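Long-range contacts in sigma-C capsid protein (Avian reovirus, PDB 2VRS), which forms the homotrimeric fibre of the virion, attaches the virus to host cells and induces their apoptosis: residues Ser126-Ser136 with Arg184-Asp195; Ala80-Ala89 with Ile99-His108. All coordinates share one frame; numbering follows the deposited sequence.

Overall arrangement
Both contacts lie in the C-terminal beta-barrel domain, which follows the coiled-coil helix and the triple beta-spiral of this fibre fragment. Along the chain they come in series: contact 2 (80-89 with 99-108) closes before contact 1 (126-136 with 184-195) opens. Their centres are about 17 Å apart in one antiparallel sheet, where strands 81-92 and 128-134 are neighbours, so the four strands run in the order 98-108, 81-92, 128-134, 185-191. W87 and A89 of contact 2 pack on F133 of contact 1, and W87 NE1 probably hydrogen-bonds to D134 O. Contact 2, a local hairpin, also reaches a second subunit of the trimer, whereas no other subunit touches contact 1, which joins strands distant in sequence.

Contact 1: Ser126-Ser136 with Arg184-Asp195; sequences SNVVLLTFDLS and RVFTITFPTGGD
F133 lays its CB over one face of the F186 ring, 3.7 Å from the centroid, a CH-pi contact between two antiparallel strands of the C-terminal beta-barrel. The two rings are nearly parallel, with planes 14° apart, but displaced, so that it is F133 CB rather than its ring that sits over F186. F186 reaches this place because its CG sits between the backbone N and the carbonyl carbon (chi1 70°), which folds the ring across to the neighbouring strand. F190 repeats the device: V129 CG1 rests over its face, 3.7 Å from the centroid. With L131 and I188 these residues form the inward, apolar face, where large hydrocarbon groups suit the buried interior; V163 and L203 of other strands pack on F190.

The other face, partly exposed, carries branched and polar residues suited to a strand surface. T132 and T187 face each other in a non-hydrogen-bonded pair, and their OG1 atoms share a 2.7 Å hydrogen bond. V128 CG1 touches T189 CG2.

Six backbone hydrogen bonds tie the hydrogen-bonded pairs V129-F190, L131-I188 and F133-F186. Beyond the strands, T192 OG1 donates to S126 O at 2.7 Å, in the carbonyl plane and on a lone pair, holding the turn that leads on through G193. At the other end D134 OD1 accepts from S136 N in an Asx turn. The R184 side chain, bent at chi3 (62°), lies with L135 CB over one face of its guanidinium, while NH2 donates, close to the guanidinium plane, to S136 OG at 3.1 Å.

Contact 2: Ala80-Ala89 with Ile99-His108; sequences AQLMQFRWMA and IDMTVNAHCH
F85 and V103 meet on the buried face of this pair of strands, where V103 CB stands over the F85 ring, 4.1 Å from its centroid. At chi1 53° the F85 ring is folded back above its own backbone, which sets it beside V103. V103 divides its two methyls: CG1 meets F85 CZ, while CG2 lies at the edge of the W87 ring, 3.8 Å from W87 CB. The small A105 sits beside M83, whose extended chain carries CE to within 3.9 Å of C107 SG.

The opposite face is mixed, mostly polar. Q84 and N104 run side by side, and Q84 NE2 donates to a water that N104 ND2 reaches only weakly. R86 curls over to the partner strand, its CD against T102 OG1, crossing D100 at about a right angle; the salt bridge from R86 NH2 to D100 OD2 is long, at 4.0 Å.

Ten backbone hydrogen bonds, two for each hydrogen-bonded pair from Q81-C107 to A89-I99, hold the register. H108 hydrogen-bonds through NE2 to D113 and through ND1 to D210 of a second subunit, and L82 packs on Y177 of that subunit. The arrangement is an antiparallel beta hairpin of the C-terminal barrel, one side buried, the other partly trimer interface.

Contact 1: Ser126-Ser136 with Arg184-Asp195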
loop_
_atom_site.group_PDB
_atom_site.type_symbol
_atom_site.label_atom_id
_atom_site.label_comp_id
_atom_site.label_asym_id
_atom_site.label_seq_id
_atom_site.Cartn_x
_atom_site.Cartn_y
_atom_site.Cartn_z
ATOM N N SER C 126 20.563 21.733 29.579
ATOM C CA SER C 126 21.329 22.104 28.407
ATOM C C SER C 126 20.425 22.682 27.326
ATOM O O SER C 126 19.229 22.882 27.567
ATOM C CB SER C 126 22.122 20.892 27.907
ATOM O OG SER C 126 22.841 21.223 26.732
ATOM N N ASN C 127 20.991 22.989 26.158
ATOM C CA ASN C 127 20.207 23.571 25.058
ATOM C C ASN C 127 19.522 22.514 24.162
ATOM O O ASN C 127 18.764 22.849 23.252
ATOM C CB ASN C 127 21.057 24.530 24.228
ATOM C CG ASN C 127 22.219 23.837 23.538
ATOM O OD1 ASN C 127 22.669 22.783 23.964
ATOM N ND2 ASN C 127 22.723 24.450 22.475
ATOM N N VAL C 128 19.825 21.251 24.426
ATOM C CA VAL C 128 19.263 20.098 23.693
ATOM C C VAL C 128 19.012 19.007 24.733
ATOM O O VAL C 128 19.780 18.874 25.691
ATOM C CB VAL C 128 20.244 19.569 22.601
ATOM C CG1 VAL C 128 19.710 18.295 21.970
ATOM C CG2 VAL C 128 20.460 20.601 21.504
ATOM N N VAL C 129 17.943 18.231 24.562
ATOM C CA VAL C 129 17.642 17.128 25.457
ATOM C C VAL C 129 17.213 15.917 24.620
ATOM O O VAL C 129 16.668 16.086 23.511
ATOM C CB VAL C 129 16.536 17.507 26.466
ATOM C CG1 VAL C 129 15.203 17.825 25.749
ATOM C CG2 VAL C 129 16.333 16.426 27.525
ATOM N N LEU C 130 17.483 14.722 25.158
ATOM C CA LEU C 130 17.029 13.474 24.577
ATOM C C LEU C 130 15.929 12.890 25.458
ATOM O O LEU C 130 16.006 12.941 26.690
ATOM C CB LEU C 130 18.197 12.493 24.436
ATOM C CG LEU C 130 19.035 12.590 23.162
ATOM C CD1 LEU C 130 19.688 13.953 22.873
ATOM C CD2 LEU C 130 20.084 11.463 23.155
ATOM N N LEU C 131 14.913 12.332 24.823
ATOM C CA LEU C 131 13.746 11.757 25.554
ATOM C C LEU C 131 13.453 10.410 24.947
ATOM O O LEU C 131 13.191 10.292 23.756
ATOM C CB LEU C 131 12.534 12.666 25.398
ATOM C CG LEU C 131 11.418 12.517 26.424
ATOM C CD1 LEU C 131 11.996 12.740 27.861
ATOM C CD2 LEU C 131 10.240 13.514 26.167
ATOM N N THR C 132 13.500 9.399 25.797
ATOM C CA THR C 132 13.413 8.011 25.377
ATOM C C THR C 132 12.021 7.413 25.651
ATOM O O THR C 132 11.426 7.626 26.715
ATOM C CB THR C 132 14.600 7.197 25.999
ATOM O OG1 THR C 132 15.818 7.649 25.397
ATOM C CG2 THR C 132 14.414 5.678 25.718
ATOM N N PHE C 133 11.514 6.646 24.672
ATOM C CA PHE C 133 10.175 6.021 24.702
ATOM C C PHE C 133 10.384 4.517 24.472
ATOM O O PHE C 133 10.453 4.040 23.361
ATOM C CB PHE C 133 9.292 6.608 23.589
ATOM C CG PHE C 133 8.886 8.021 23.860
ATOM C CD1 PHE C 133 7.717 8.273 24.574
ATOM C CD2 PHE C 133 9.716 9.078 23.461
ATOM C CE1 PHE C 133 7.332 9.599 24.861
ATOM C CE2 PHE C 133 9.362 10.445 23.774
ATOM C CZ PHE C 133 8.168 10.690 24.454
ATOM N N ASP C 134 10.479 3.794 25.569
ATOM C CA ASP C 134 10.672 2.334 25.563
ATOM C C ASP C 134 9.333 1.707 25.872
ATOM O O ASP C 134 8.676 2.131 26.829
ATOM C CB ASP C 134 11.644 2.057 26.724
ATOM C CG ASP C 134 11.981 0.590 26.911
ATOM O OD1 ASP C 134 11.245 -0.312 26.472
ATOM O OD2 ASP C 134 13.026 0.364 27.578
ATOM N N LEU C 135 8.923 0.702 25.095
ATOM C CA LEU C 135 7.565 0.084 25.305
ATOM C C LEU C 135 7.383 -0.445 26.727
ATOM O O LEU C 135 6.254 -0.486 27.228
ATOM C CB LEU C 135 7.295 -1.035 24.304
ATOM C CG LEU C 135 7.232 -0.697 22.806
ATOM C CD1 LEU C 135 6.943 -2.036 22.055
ATOM C CD2 LEU C 135 6.149 0.379 22.548
ATOM N N SER C 136 8.491 -0.836 27.380
ATOM C CA SER C 136 8.441 -1.305 28.780
ATOM C C SER C 136 7.996 -0.280 29.806
ATOM O O SER C 136 7.562 -0.671 30.895
ATOM C CB SER C 136 9.795 -1.877 29.201
ATOM O OG SER C 136 9.982 -3.090 28.504
ATOM N N ARG C 184 11.878 -1.931 20.216
ATOM C CA ARG C 184 11.000 -1.503 21.318
ATOM C C ARG C 184 11.266 -0.083 21.823
ATOM O O ARG C 184 10.551 0.392 22.697
ATOM C CB ARG C 184 11.107 -2.456 22.522
ATOM C CG ARG C 184 10.585 -3.865 22.228
ATOM C CD ARG C 184 10.816 -4.784 23.449
ATOM N NE ARG C 184 10.119 -4.359 24.670
ATOM C CZ ARG C 184 8.880 -4.702 24.995
ATOM N NH1 ARG C 184 8.160 -5.462 24.193
ATOM N NH2 ARG C 184 8.348 -4.275 26.142
ATOM N N VAL C 185 12.291 0.587 21.299
ATOM C CA VAL C 185 12.752 1.822 21.948
ATOM C C VAL C 185 13.128 2.865 20.912
ATOM O O VAL C 185 13.971 2.609 20.058
ATOM C CB VAL C 185 14.028 1.586 22.852
ATOM C CG1 VAL C 185 14.473 2.891 23.533
ATOM C CG2 VAL C 185 13.792 0.494 23.858
ATOM N N PHE C 186 12.539 4.058 21.005
ATOM C CA PHE C 186 13.021 5.182 20.251
ATOM C C PHE C 186 13.345 6.342 21.170
ATOM O O PHE C 186 12.840 6.431 22.297
ATOM C CB PHE C 186 12.077 5.634 19.101
ATOM C CG PHE C 186 10.785 6.280 19.560
ATOM C CD1 PHE C 186 9.676 5.479 19.836
ATOM C CD2 PHE C 186 10.654 7.700 19.614
ATOM C CE1 PHE C 186 8.474 6.049 20.211
ATOM C CE2 PHE C 186 9.441 8.301 19.969
ATOM C CZ PHE C 186 8.346 7.466 20.295
ATOM N N THR C 187 14.231 7.188 20.689
ATOM C CA THR C 187 14.647 8.396 21.402
ATOM C C THR C 187 14.494 9.610 20.478
ATOM O O THR C 187 14.872 9.569 19.307
ATOM C CB THR C 187 16.107 8.249 21.891
ATOM O OG1 THR C 187 16.167 7.123 22.786
ATOM C CG2 THR C 187 16.584 9.519 22.608
ATOM N N ILE C 188 13.888 10.663 21.002
ATOM C CA ILE C 188 13.810 11.920 20.285
ATOM C C ILE C 188 14.810 12.940 20.847
ATOM O O ILE C 188 15.099 12.934 22.048
ATOM C CB ILE C 188 12.375 12.480 20.299
ATOM C CG1 ILE C 188 11.961 12.917 21.696
ATOM C CG2 ILE C 188 11.430 11.414 19.690
ATOM C CD1 ILE C 188 10.589 13.619 21.733
ATOM N N THR C 189 15.315 13.800 19.966
ATOM C CA THR C 189 16.276 14.848 20.325
ATOM C C THR C 189 15.668 16.200 19.932
ATOM O O THR C 189 15.211 16.377 18.791
ATOM C CB THR C 189 17.569 14.635 19.530
ATOM O OG1 THR C 189 18.149 13.370 19.901
ATOM C CG2 THR C 189 18.541 15.785 19.797
ATOM N N PHE C 190 15.652 17.152 20.860
ATOM C CA PHE C 190 15.062 18.453 20.570
ATOM C C PHE C 190 15.645 19.607 21.384
ATOM O O PHE C 190 16.179 19.388 22.482
ATOM C CB PHE C 190 13.519 18.377 20.674
ATOM C CG PHE C 190 12.992 18.011 22.046
ATOM C CD1 PHE C 190 12.733 16.686 22.390
ATOM C CD2 PHE C 190 12.686 19.019 22.988
ATOM C CE1 PHE C 190 12.219 16.364 23.656
ATOM C CE2 PHE C 190 12.196 18.689 24.253
ATOM C CZ PHE C 190 11.942 17.372 24.579
ATOM N N PRO C 191 15.584 20.835 20.825
ATOM C CA PRO C 191 16.034 22.021 21.534
ATOM C C PRO C 191 15.148 22.259 22.740
ATOM O O PRO C 191 13.928 22.002 22.683
ATOM C CB PRO C 191 15.798 23.163 20.514
ATOM C CG PRO C 191 15.673 22.496 19.203
ATOM C CD PRO C 191 15.047 21.175 19.479
ATOM N N THR C 192 15.753 22.764 23.813
ATOM C CA THR C 192 15.038 23.077 25.049
ATOM C C THR C 192 14.594 24.544 25.174
ATOM O O THR C 192 13.886 24.891 26.139
ATOM C CB THR C 192 15.919 22.791 26.264
ATOM O OG1 THR C 192 17.077 23.645 26.194
ATOM C CG2 THR C 192 16.320 21.305 26.326
ATOM N N GLY C 193 14.992 25.386 24.217
ATOM C CA GLY C 193 14.551 26.786 24.181
ATOM C C GLY C 193 15.412 27.735 25.010
ATOM O O GLY C 193 15.002 28.868 25.269
ATOM N N GLY C 194 16.584 27.269 25.437
ATOM C CA GLY C 194 17.542 28.081 26.190
ATOM C C GLY C 194 18.762 27.303 26.656
ATOM O O GLY C 194 19.097 26.257 26.102
ATOM N N ASP C 195 19.438 27.823 27.675
ATOM C CA ASP C 195 20.619 27.181 28.247
ATOM C C ASP C 195 20.468 27.052 29.752
ATOM O O ASP C 195 19.572 27.666 30.350
ATOM C CB ASP C 195 21.892 27.973 27.901
ATOM C CG ASP C 195 22.189 27.987 26.406
ATOM O OD1 ASP C 195 22.766 26.998 25.899
ATOM O OD2 ASP C 195 21.866 28.995 25.736
HETATM O O HOH W 1 17.609 25.493 22.698
HETATM O O HOH W 2 8.807 2.575 21.397
HETATM O O HOH W 3 11.933 -2.866 26.174
#

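Contact 2: Ala80-Ala89 with Ile99-His108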
loop_
_atom_site.group_PDB
_atom_site.type_symbol
_atom_site.label_atom_id
_atom_site.label_comp_id
_atom_site.label_asym_id
_atom_site.label_seq_id
_atom_site.Cartn_x
_atom_site.Cartn_y
_atom_site.Cartn_z
ATOM N N ALA C 80 -9.261 -0.069 12.250
ATOM C CA ALA C 80 -8.471 0.934 12.951
ATOM C C ALA C 80 -8.771 0.911 14.451
ATOM O O ALA C 80 -9.843 0.436 14.899
ATOM C CB ALA C 80 -8.748 2.339 12.323
ATOM N N GLN C 81 -7.840 1.451 15.220
ATOM C CA GLN C 81 -8.001 1.590 16.655
ATOM C C GLN C 81 -7.436 2.911 17.108
ATOM O O GLN C 81 -6.441 3.390 16.571
ATOM C CB GLN C 81 -7.140 0.548 17.403
ATOM C CG GLN C 81 -7.363 -0.877 17.108
ATOM C CD GLN C 81 -6.273 -1.711 17.767
ATOM O OE1 GLN C 81 -5.454 -2.325 17.081
ATOM N NE2 GLN C 81 -6.239 -1.698 19.095
ATOM N N LEU C 82 -8.040 3.450 18.161
ATOM C CA LEU C 82 -7.464 4.578 18.847
ATOM C C LEU C 82 -7.107 4.070 20.249
ATOM O O LEU C 82 -7.980 3.941 21.127
ATOM C CB LEU C 82 -8.452 5.777 18.923
ATOM C CG LEU C 82 -7.821 7.078 19.506
ATOM C CD1 LEU C 82 -6.697 7.682 18.572
ATOM C CD2 LEU C 82 -8.865 8.144 19.750
ATOM N N MET C 83 -5.826 3.795 20.452
ATOM C CA MET C 83 -5.304 3.353 21.749
ATOM C C MET C 83 -5.000 4.527 22.659
ATOM O O MET C 83 -4.478 5.547 22.225
ATOM C CB MET C 83 -4.027 2.563 21.553
ATOM C CG MET C 83 -4.173 1.343 20.725
ATOM S SD MET C 83 -2.513 0.642 20.596
ATOM C CE MET C 83 -2.855 -0.786 19.640
ATOM N N GLN C 84 -5.310 4.381 23.944
ATOM C CA GLN C 84 -5.056 5.451 24.921
ATOM C C GLN C 84 -4.305 4.793 26.089
ATOM O O GLN C 84 -4.769 3.795 26.669
ATOM C CB GLN C 84 -6.369 6.055 25.418
ATOM C CG GLN C 84 -7.200 6.648 24.292
ATOM C CD GLN C 84 -8.541 7.105 24.791
ATOM O OE1 GLN C 84 -9.580 6.668 24.303
ATOM N NE2 GLN C 84 -8.528 7.972 25.791
ATOM N N PHE C 85 -3.104 5.288 26.355
ATOM C CA PHE C 85 -2.306 4.803 27.483
ATOM C C PHE C 85 -1.379 5.880 28.040
ATOM O O PHE C 85 -1.261 6.978 27.482
ATOM C CB PHE C 85 -1.544 3.541 27.065
ATOM C CG PHE C 85 -0.723 3.707 25.795
ATOM C CD1 PHE C 85 0.582 4.196 25.861
ATOM C CD2 PHE C 85 -1.251 3.347 24.550
ATOM C CE1 PHE C 85 1.349 4.332 24.681
ATOM C CE2 PHE C 85 -0.488 3.476 23.360
ATOM C CZ PHE C 85 0.802 3.976 23.435
ATOM N N ARG C 86 -0.702 5.561 29.138
ATOM C CA ARG C 86 0.291 6.448 29.717
ATOM C C ARG C 86 1.705 5.923 29.478
ATOM O O ARG C 86 1.955 4.711 29.543
ATOM C CB ARG C 86 -0.006 6.632 31.220
ATOM C CG ARG C 86 -1.396 7.252 31.467
ATOM C CD ARG C 86 -1.357 8.752 31.256
ATOM N NE ARG C 86 -1.172 9.492 32.508
ATOM C CZ ARG C 86 0.002 9.737 33.098
ATOM N NH1 ARG C 86 1.140 9.292 32.569
ATOM N NH2 ARG C 86 0.036 10.432 34.233
ATOM N N TRP C 87 2.625 6.836 29.210
ATOM C CA TRP C 87 4.001 6.415 28.866
ATOM C C TRP C 87 4.969 7.274 29.641
ATOM O O TRP C 87 4.918 8.514 29.547
ATOM C CB TRP C 87 4.242 6.631 27.361
ATOM C CG TRP C 87 5.277 5.769 26.760
ATOM C CD1 TRP C 87 6.337 5.178 27.395
ATOM C CD2 TRP C 87 5.374 5.405 25.374
ATOM N NE1 TRP C 87 7.097 4.454 26.482
ATOM C CE2 TRP C 87 6.509 4.564 25.241
ATOM C CE3 TRP C 87 4.588 5.687 24.227
ATOM C CZ2 TRP C 87 6.887 3.998 24.009
ATOM C CZ3 TRP C 87 4.973 5.123 22.985
ATOM C CH2 TRP C 87 6.098 4.280 22.892
ATOM N N MET C 88 5.837 6.645 30.437
ATOM C CA MET C 88 6.842 7.436 31.143
ATOM C C MET C 88 8.025 7.567 30.208
ATOM O O MET C 88 8.668 6.575 29.851
ATOM C CB MET C 88 7.254 6.791 32.478
ATOM C CG MET C 88 8.106 7.739 33.331
ATOM S SD MET C 88 9.027 6.817 34.587
ATOM C CE MET C 88 10.056 5.706 33.600
ATOM N N ALA C 89 8.280 8.784 29.754
ATOM C CA ALA C 89 9.398 9.008 28.883
ATOM C C ALA C 89 10.619 9.362 29.738
ATOM O O ALA C 89 10.507 10.082 30.733
ATOM C CB ALA C 89 9.098 10.174 27.963
ATOM N N ILE C 99 9.066 12.069 32.549
ATOM C CA ILE C 99 7.837 12.818 32.395
ATOM C C ILE C 99 6.785 11.872 31.915
ATOM O O ILE C 99 7.024 11.053 31.023
ATOM C CB ILE C 99 7.993 14.075 31.473
ATOM C CG1 ILE C 99 6.707 14.959 31.515
ATOM C CG2 ILE C 99 8.378 13.664 30.047
ATOM C CD1 ILE C 99 6.928 16.371 30.990
ATOM N N ASP C 100 5.629 11.951 32.564
ATOM C CA ASP C 100 4.491 11.108 32.257
ATOM C C ASP C 100 3.685 11.679 31.113
ATOM O O ASP C 100 3.110 12.780 31.211
ATOM C CB ASP C 100 3.602 10.980 33.493
ATOM C CG ASP C 100 4.156 9.984 34.507
ATOM O OD1 ASP C 100 5.037 9.142 34.162
ATOM O OD2 ASP C 100 3.701 10.047 35.667
ATOM N N MET C 101 3.650 10.924 30.023
ATOM C CA MET C 101 2.901 11.328 28.830
ATOM C C MET C 101 1.578 10.605 28.714
ATOM O O MET C 101 1.491 9.380 28.835
ATOM C CB MET C 101 3.715 11.013 27.549
ATOM C CG MET C 101 5.113 11.634 27.515
ATOM S SD MET C 101 5.175 13.438 27.741
ATOM C CE MET C 101 4.475 13.944 26.143
ATOM N N THR C 102 0.520 11.370 28.440
ATOM C CA THR C 102 -0.731 10.776 28.017
ATOM C C THR C 102 -0.701 10.605 26.495
ATOM O O THR C 102 -0.493 11.567 25.741
ATOM C CB THR C 102 -1.890 11.698 28.437
ATOM O OG1 THR C 102 -1.881 11.754 29.878
ATOM C CG2 THR C 102 -3.235 11.206 27.929
ATOM N N VAL C 103 -0.868 9.365 26.060
ATOM C CA VAL C 103 -0.634 9.038 24.628
ATOM C C VAL C 103 -1.919 8.549 23.991
ATOM O O VAL C 103 -2.601 7.686 24.535
ATOM C CB VAL C 103 0.439 7.927 24.428
ATOM C CG1 VAL C 103 0.580 7.598 22.922
ATOM C CG2 VAL C 103 1.803 8.334 25.048
ATOM N N ASN C 104 -2.248 9.105 22.821
ATOM C CA ASN C 104 -3.224 8.503 21.938
ATOM C C ASN C 104 -2.495 8.022 20.683
ATOM O O ASN C 104 -1.820 8.811 20.057
ATOM C CB ASN C 104 -4.250 9.530 21.494
ATOM C CG ASN C 104 -5.291 9.803 22.556
ATOM O OD1 ASN C 104 -6.307 9.122 22.630
ATOM N ND2 ASN C 104 -5.060 10.805 23.347
ATOM N N ALA C 105 -2.638 6.741 20.381
ATOM C CA ALA C 105 -2.022 6.114 19.230
ATOM C C ALA C 105 -3.132 5.718 18.263
ATOM O O ALA C 105 -3.988 4.869 18.564
ATOM C CB ALA C 105 -1.145 4.867 19.700
ATOM N N HIS C 106 -3.163 6.390 17.118
ATOM C CA HIS C 106 -4.182 6.107 16.124
ATOM C C HIS C 106 -3.614 5.138 15.118
ATOM O O HIS C 106 -2.708 5.489 14.335
ATOM C CB HIS C 106 -4.646 7.419 15.438
ATOM C CG HIS C 106 -5.718 7.210 14.410
ATOM N ND1 HIS C 106 -5.622 7.700 13.127
ATOM C CD2 HIS C 106 -6.904 6.555 14.477
ATOM C CE1 HIS C 106 -6.699 7.352 12.442
ATOM N NE2 HIS C 106 -7.499 6.672 13.242
ATOM N N CYS C 107 -4.142 3.920 15.127
ATOM C CA CYS C 107 -3.559 2.838 14.312
ATOM C C CYS C 107 -4.497 2.638 13.150
ATOM O O CYS C 107 -5.660 2.304 13.332
ATOM C CB CYS C 107 -3.430 1.556 15.134
ATOM S SG CYS C 107 -2.618 1.820 16.699
ATOM N N HIS C 108 -4.018 2.864 11.943
ATOM C CA HIS C 108 -4.897 2.727 10.777
ATOM C C HIS C 108 -4.055 2.057 9.683
ATOM O O HIS C 108 -3.062 2.630 9.223
ATOM C CB HIS C 108 -5.493 4.095 10.346
ATOM C CG HIS C 108 -4.468 5.182 10.125
ATOM N ND1 HIS C 108 -4.226 5.726 8.883
ATOM C CD2 HIS C 108 -3.626 5.820 10.987
ATOM C CE1 HIS C 108 -3.257 6.628 8.974
ATOM N NE2 HIS C 108 -2.890 6.713 10.243
HETATM O O HOH W 4 -6.472 9.805 26.259
#